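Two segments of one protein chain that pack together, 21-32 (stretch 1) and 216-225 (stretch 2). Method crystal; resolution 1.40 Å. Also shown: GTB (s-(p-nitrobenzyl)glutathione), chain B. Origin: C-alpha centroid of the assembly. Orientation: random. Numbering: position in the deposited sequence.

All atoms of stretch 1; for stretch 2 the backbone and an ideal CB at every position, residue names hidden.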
# COMPACT_ATOMS: atom_id res chain seq x y z
N VAL A 21 -13.32 -10.47 -11.28
CA VAL A 21 -12.20 -10.45 -12.24
C VAL A 21 -12.70 -9.82 -13.53
O VAL A 21 -13.91 -9.71 -13.73
CB VAL A 21 -11.66 -11.87 -12.55
CG1 VAL A 21 -11.31 -12.61 -11.26
CG2 VAL A 21 -12.68 -12.68 -13.38
N PHE A 22 -11.79 -9.37 -14.40
CA PHE A 22 -12.19 -8.86 -15.71
C PHE A 22 -12.77 -10.00 -16.55
O PHE A 22 -12.21 -11.10 -16.61
CB PHE A 22 -10.99 -8.32 -16.50
CG PHE A 22 -10.43 -7.01 -16.00
CD1 PHE A 22 -11.11 -5.82 -16.20
CD2 PHE A 22 -9.17 -6.98 -15.43
CE1 PHE A 22 -10.56 -4.61 -15.79
CE2 PHE A 22 -8.61 -5.78 -15.01
CZ PHE A 22 -9.30 -4.59 -15.18
N GLU A 23 -13.88 -9.74 -17.23
CA GLU A 23 -14.34 -10.64 -18.29
C GLU A 23 -13.33 -10.68 -19.44
O GLU A 23 -13.01 -11.75 -19.95
CB GLU A 23 -15.72 -10.23 -18.78
CG GLU A 23 -16.34 -11.22 -19.76
CD GLU A 23 -17.76 -10.83 -20.12
OE1 GLU A 23 -17.97 -9.66 -20.49
OE2 GLU A 23 -18.66 -11.69 -20.01
N ARG A 24 -12.85 -9.51 -19.85
CA ARG A 24 -11.83 -9.41 -20.91
C ARG A 24 -10.64 -8.61 -20.41
O ARG A 24 -10.57 -7.40 -20.61
CB ARG A 24 -12.43 -8.76 -22.17
CG ARG A 24 -13.51 -9.61 -22.83
CD ARG A 24 -14.32 -8.78 -23.82
NE ARG A 24 -15.58 -9.42 -24.20
CZ ARG A 24 -15.74 -10.24 -25.24
NH1 ARG A 24 -14.72 -10.54 -26.03
NH2 ARG A 24 -16.93 -10.76 -25.48
N SER A 25 -9.70 -9.29 -19.75
CA SER A 25 -8.59 -8.59 -19.11
C SER A 25 -7.69 -7.89 -20.11
O SER A 25 -7.37 -8.44 -21.16
CB SER A 25 -7.76 -9.55 -18.28
OG SER A 25 -6.75 -8.82 -17.60
N PRO A 26 -7.26 -6.67 -19.77
CA PRO A 26 -6.37 -5.91 -20.66
C PRO A 26 -4.92 -6.42 -20.61
O PRO A 26 -4.05 -5.83 -21.25
CB PRO A 26 -6.46 -4.48 -20.12
CG PRO A 26 -6.84 -4.64 -18.67
CD PRO A 26 -7.72 -5.87 -18.62
N ASP A 27 -4.66 -7.50 -19.88
CA ASP A 27 -3.30 -7.99 -19.73
C ASP A 27 -2.86 -9.06 -20.73
O ASP A 27 -1.75 -9.58 -20.65
CB ASP A 27 -3.04 -8.47 -18.29
CG ASP A 27 -3.71 -9.80 -17.96
OD1 ASP A 27 -4.49 -10.31 -18.77
OD2 ASP A 27 -3.43 -10.32 -16.87
N GLY A 28 -3.72 -9.38 -21.70
CA GLY A 28 -3.37 -10.35 -22.73
C GLY A 28 -3.24 -11.79 -22.23
O GLY A 28 -2.65 -12.62 -22.91
N GLY A 29 -3.79 -12.07 -21.06
CA GLY A 29 -3.72 -13.41 -20.50
C GLY A 29 -2.44 -13.67 -19.72
O GLY A 29 -2.13 -14.81 -19.42
N ARG A 30 -1.71 -12.60 -19.39
CA ARG A 30 -0.41 -12.74 -18.76
C ARG A 30 -0.46 -12.78 -17.23
O ARG A 30 0.59 -12.84 -16.60
CB ARG A 30 0.54 -11.63 -19.22
CG ARG A 30 0.86 -11.69 -20.73
CD ARG A 30 1.72 -10.50 -21.18
NE ARG A 30 1.02 -9.23 -21.03
CZ ARG A 30 1.63 -8.06 -20.83
NH1 ARG A 30 2.96 -8.00 -20.78
NH2 ARG A 30 0.91 -6.96 -20.69
N GLY A 31 -1.65 -12.71 -16.66
CA GLY A 31 -1.80 -12.80 -15.21
C GLY A 31 -1.18 -11.65 -14.45
O GLY A 31 -0.54 -11.83 -13.41
N LEU A 32 -1.38 -10.44 -14.97
CA LEU A 32 -0.79 -9.27 -14.34
C LEU A 32 -1.82 -8.43 -13.60
O LEU A 32 -1.44 -7.56 -12.82
CB LEU A 32 -0.06 -8.40 -15.38
CG LEU A 32 1.09 -9.05 -16.13
CD1 LEU A 32 1.55 -8.14 -17.28
CD2 LEU A 32 2.24 -9.39 -15.20
N UNK A 216 -3.09 -20.97 -10.36
CA UNK A 216 -3.69 -19.63 -10.46
C UNK A 216 -3.54 -19.05 -11.86
O UNK A 216 -4.48 -18.49 -12.40
CB UNK A 216 -3.05 -18.68 -9.44
N UNK A 217 -2.35 -19.18 -12.44
CA UNK A 217 -2.08 -18.63 -13.76
C UNK A 217 -2.96 -19.30 -14.82
O UNK A 217 -3.53 -18.63 -15.68
CB UNK A 217 -0.60 -18.80 -14.11
N UNK A 218 -3.09 -20.62 -14.76
CA UNK A 218 -3.91 -21.34 -15.74
C UNK A 218 -5.37 -20.92 -15.62
O UNK A 218 -6.10 -20.87 -16.62
CB UNK A 218 -3.78 -22.85 -15.55
N UNK A 219 -5.82 -20.62 -14.40
CA UNK A 219 -7.21 -20.21 -14.23
C UNK A 219 -7.50 -18.83 -14.80
O UNK A 219 -8.54 -18.64 -15.46
CB UNK A 219 -7.58 -20.23 -12.75
N UNK A 220 -6.62 -17.85 -14.59
CA UNK A 220 -6.85 -16.55 -15.22
C UNK A 220 -6.75 -16.67 -16.75
O UNK A 220 -7.48 -16.01 -17.48
CB UNK A 220 -5.85 -15.52 -14.70
N UNK A 221 -5.88 -17.56 -17.22
CA UNK A 221 -5.71 -17.73 -18.66
C UNK A 221 -6.98 -18.32 -19.27
O UNK A 221 -7.38 -17.93 -20.36
CB UNK A 221 -4.51 -18.62 -18.96
N UNK A 222 -7.64 -19.22 -18.53
CA UNK A 222 -8.89 -19.85 -19.00
C UNK A 222 -10.02 -18.83 -19.12
O UNK A 222 -10.87 -18.93 -20.00
CB UNK A 222 -9.31 -20.97 -18.05
N UNK A 223 -10.05 -17.84 -18.22
CA UNK A 223 -11.01 -16.77 -18.34
C UNK A 223 -10.74 -16.00 -19.63
O UNK A 223 -11.66 -15.68 -20.38
CB UNK A 223 -10.95 -15.85 -17.12
N UNK A 224 -9.46 -15.73 -19.90
CA UNK A 224 -9.01 -14.99 -21.08
C UNK A 224 -9.37 -15.70 -22.38
O UNK A 224 -9.80 -15.07 -23.34
CB UNK A 224 -7.50 -14.77 -21.02
N UNK A 225 -9.20 -17.02 -22.41
CA UNK A 225 -9.37 -17.80 -23.64
C UNK A 225 -10.77 -18.37 -23.76
O UNK A 225 -11.08 -19.07 -24.73
CB UNK A 225 -8.35 -18.94 -23.69
N1 GTB B . -5.54 -0.99 -4.57
CA1 GTB B . -6.40 -1.86 -5.38
C1 GTB B . -6.06 -3.31 -5.12
O11 GTB B . -4.86 -3.60 -4.95
O12 GTB B . -6.98 -4.16 -5.10
CB1 GTB B . -6.22 -1.48 -6.86
CG1 GTB B . -7.19 -2.26 -7.75
CD1 GTB B . -6.96 -1.98 -9.22
OE1 GTB B . -6.09 -1.19 -9.56
N2 GTB B . -7.73 -2.66 -10.07
CA2 GTB B . -7.61 -2.51 -11.52
C2 GTB B . -8.92 -2.20 -12.16
O2 GTB B . -9.97 -2.70 -11.76
CB2 GTB B . -7.18 -3.86 -12.12
SG2 GTB B . -5.56 -4.39 -11.68
N3 GTB B . -8.88 -1.38 -13.21
CA3 GTB B . -10.04 -1.01 -14.01
C3 GTB B . -10.47 0.42 -13.84
O31 GTB B . -9.79 1.19 -13.13
O32 GTB B . -11.53 0.75 -14.43
C' GTB B . -4.44 -3.24 -12.44
C1' GTB B . -3.92 -3.74 -13.76
C2' GTB B . -4.56 -3.36 -14.94
C3' GTB B . -4.06 -3.82 -16.16
C4' GTB B . -2.94 -4.64 -16.20
N41 GTB B . -2.44 -5.09 -17.44
O41 GTB B . -1.39 -5.73 -17.50
O42 GTB B . -3.06 -4.82 -18.45
C5' GTB B . -2.31 -5.00 -15.02
C6' GTB B . -2.80 -4.55 -13.80

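Stretch 2 is helical throughout its regular part: phi/psi values cluster near -65/-40 and the backbone repeats i to i-4 hydrogen bonds. No position shows a positive phi, so the backbone by itself calls for no glycine.

At position 216 the ideal CB has nothing of stretch 1 within 5.5 Å, and many side chains would serve; the residue is Ala-216. The same holds for 218, 219 and 222, where stretch 1 gives no guide; they are Asp-218, Ala-219 and Ala-222.

Position 217 also has an empty CB neighbourhood, but its CA-to-CB bond points sideways, so a long or flat side chain could still reach the turn around Gly-29, Arg-30 and Gly-31. Leucine, methionine or an aromatic would suit. It is Phe-217, chi1 t, which brings CE2 to 3.4 Å from Arg-30 O, a carbonyl lying at the ring edge.

Position 220 points toward stretch 1, its ideal CB 4.9 Å from Gly-31 CA. Within reach lie the carbonyl Gly-29 O, the amide Gly-31 N and the carboxylate of Asp-27. A polar side chain, particularly one able to donate, fits: glutamine, lysine or histidine. Gln-220 takes chi1 p and chi2 p, and its NE2 donates to Gly-29 O at 3.0 Å with a nearly straight angle of 168°. The same NE2 donates to Phe-217 O at 3.0 Å, so the amide ties the turn to the helix backbone. Water 2 lies 2.8 Å from Gln-220 OE1 and 2.9 Å from Asp-27 OD2, placed between the two side chains.

At 221 the bond is sideways, with Gly-29 O 4.5 Å from the ideal CB; a medium aliphatic could graze the turn. Leu-221 does, CD1 lying 3.8 Å from Gly-29 O.

Position 223 points toward the end of the strand, its CB 4.9 Å from Phe-22 O and 5.2 Å from Val-21 CG2. The modest gap suits valine, isoleucine, leucine or threonine. Val-223 places CG1 3.6 Å from Phe-22 O, while water 1 bridges the backbones, donating to Glu-23 O (3.0 Å) and Val-223 O (2.8 Å).

Position 224 has its CB 4.0 Å from Gly-29 CA. A flat surface could lie against the glycine pair Gly-28 and Gly-29, favouring an aromatic, though a long aliphatic is conceivable. In Phe-224, Gly-29 CA sits 3.9 Å from the ring centroid (CG to CZ), 18° off the normal, a CH-pi contact. An ideal CB on Gly-29 would fall 2.8 Å from Phe-224 CD2, a clash.

Position 225 is out of reach and permissive; Thr-225 OG1 makes a weak hydrogen bond to Leu-221 O, 3.3 Å.

Stretch 2, residues 216-225: AFDAQLAVFT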
# COMPACT_ATOMS: atom_id res chain seq x y z
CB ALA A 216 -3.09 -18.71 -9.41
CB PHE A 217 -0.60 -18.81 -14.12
CG PHE A 217 -0.21 -18.14 -15.41
CD1 PHE A 217 -0.37 -18.79 -16.62
CD2 PHE A 217 0.30 -16.85 -15.39
CE1 PHE A 217 -0.02 -18.15 -17.81
CE2 PHE A 217 0.65 -16.22 -16.57
CZ PHE A 217 0.49 -16.87 -17.78
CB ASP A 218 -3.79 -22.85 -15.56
CG ASP A 218 -2.43 -23.40 -15.99
OD1 ASP A 218 -1.60 -22.63 -16.52
OD2 ASP A 218 -2.20 -24.60 -15.76
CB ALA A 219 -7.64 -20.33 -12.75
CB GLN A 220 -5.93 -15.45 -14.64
CG GLN A 220 -4.42 -15.66 -14.85
CD GLN A 220 -3.94 -15.20 -16.22
OE1 GLN A 220 -4.39 -14.18 -16.75
NE2 GLN A 220 -2.98 -15.94 -16.79
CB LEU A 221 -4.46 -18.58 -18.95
CG LEU A 221 -4.16 -18.88 -20.42
CD1 LEU A 221 -3.96 -17.61 -21.22
CD2 LEU A 221 -2.93 -19.78 -20.52
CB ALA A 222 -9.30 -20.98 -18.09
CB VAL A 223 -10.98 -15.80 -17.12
CG1 VAL A 223 -11.88 -14.59 -17.38
CG2 VAL A 223 -11.43 -16.53 -15.88
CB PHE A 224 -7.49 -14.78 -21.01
CG PHE A 224 -6.91 -14.07 -22.21
CD1 PHE A 224 -7.11 -12.71 -22.39
CD2 PHE A 224 -6.15 -14.76 -23.14
CE1 PHE A 224 -6.57 -12.06 -23.48
CE2 PHE A 224 -5.61 -14.11 -24.24
CZ PHE A 224 -5.82 -12.75 -24.41
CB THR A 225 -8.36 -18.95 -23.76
OG1 THR A 225 -8.59 -19.90 -22.72
CG2 THR A 225 -6.93 -18.43 -23.66
O HOH W 1 -14.21 -14.49 -20.01
O HOH W 2 -5.84 -11.79 -16.40
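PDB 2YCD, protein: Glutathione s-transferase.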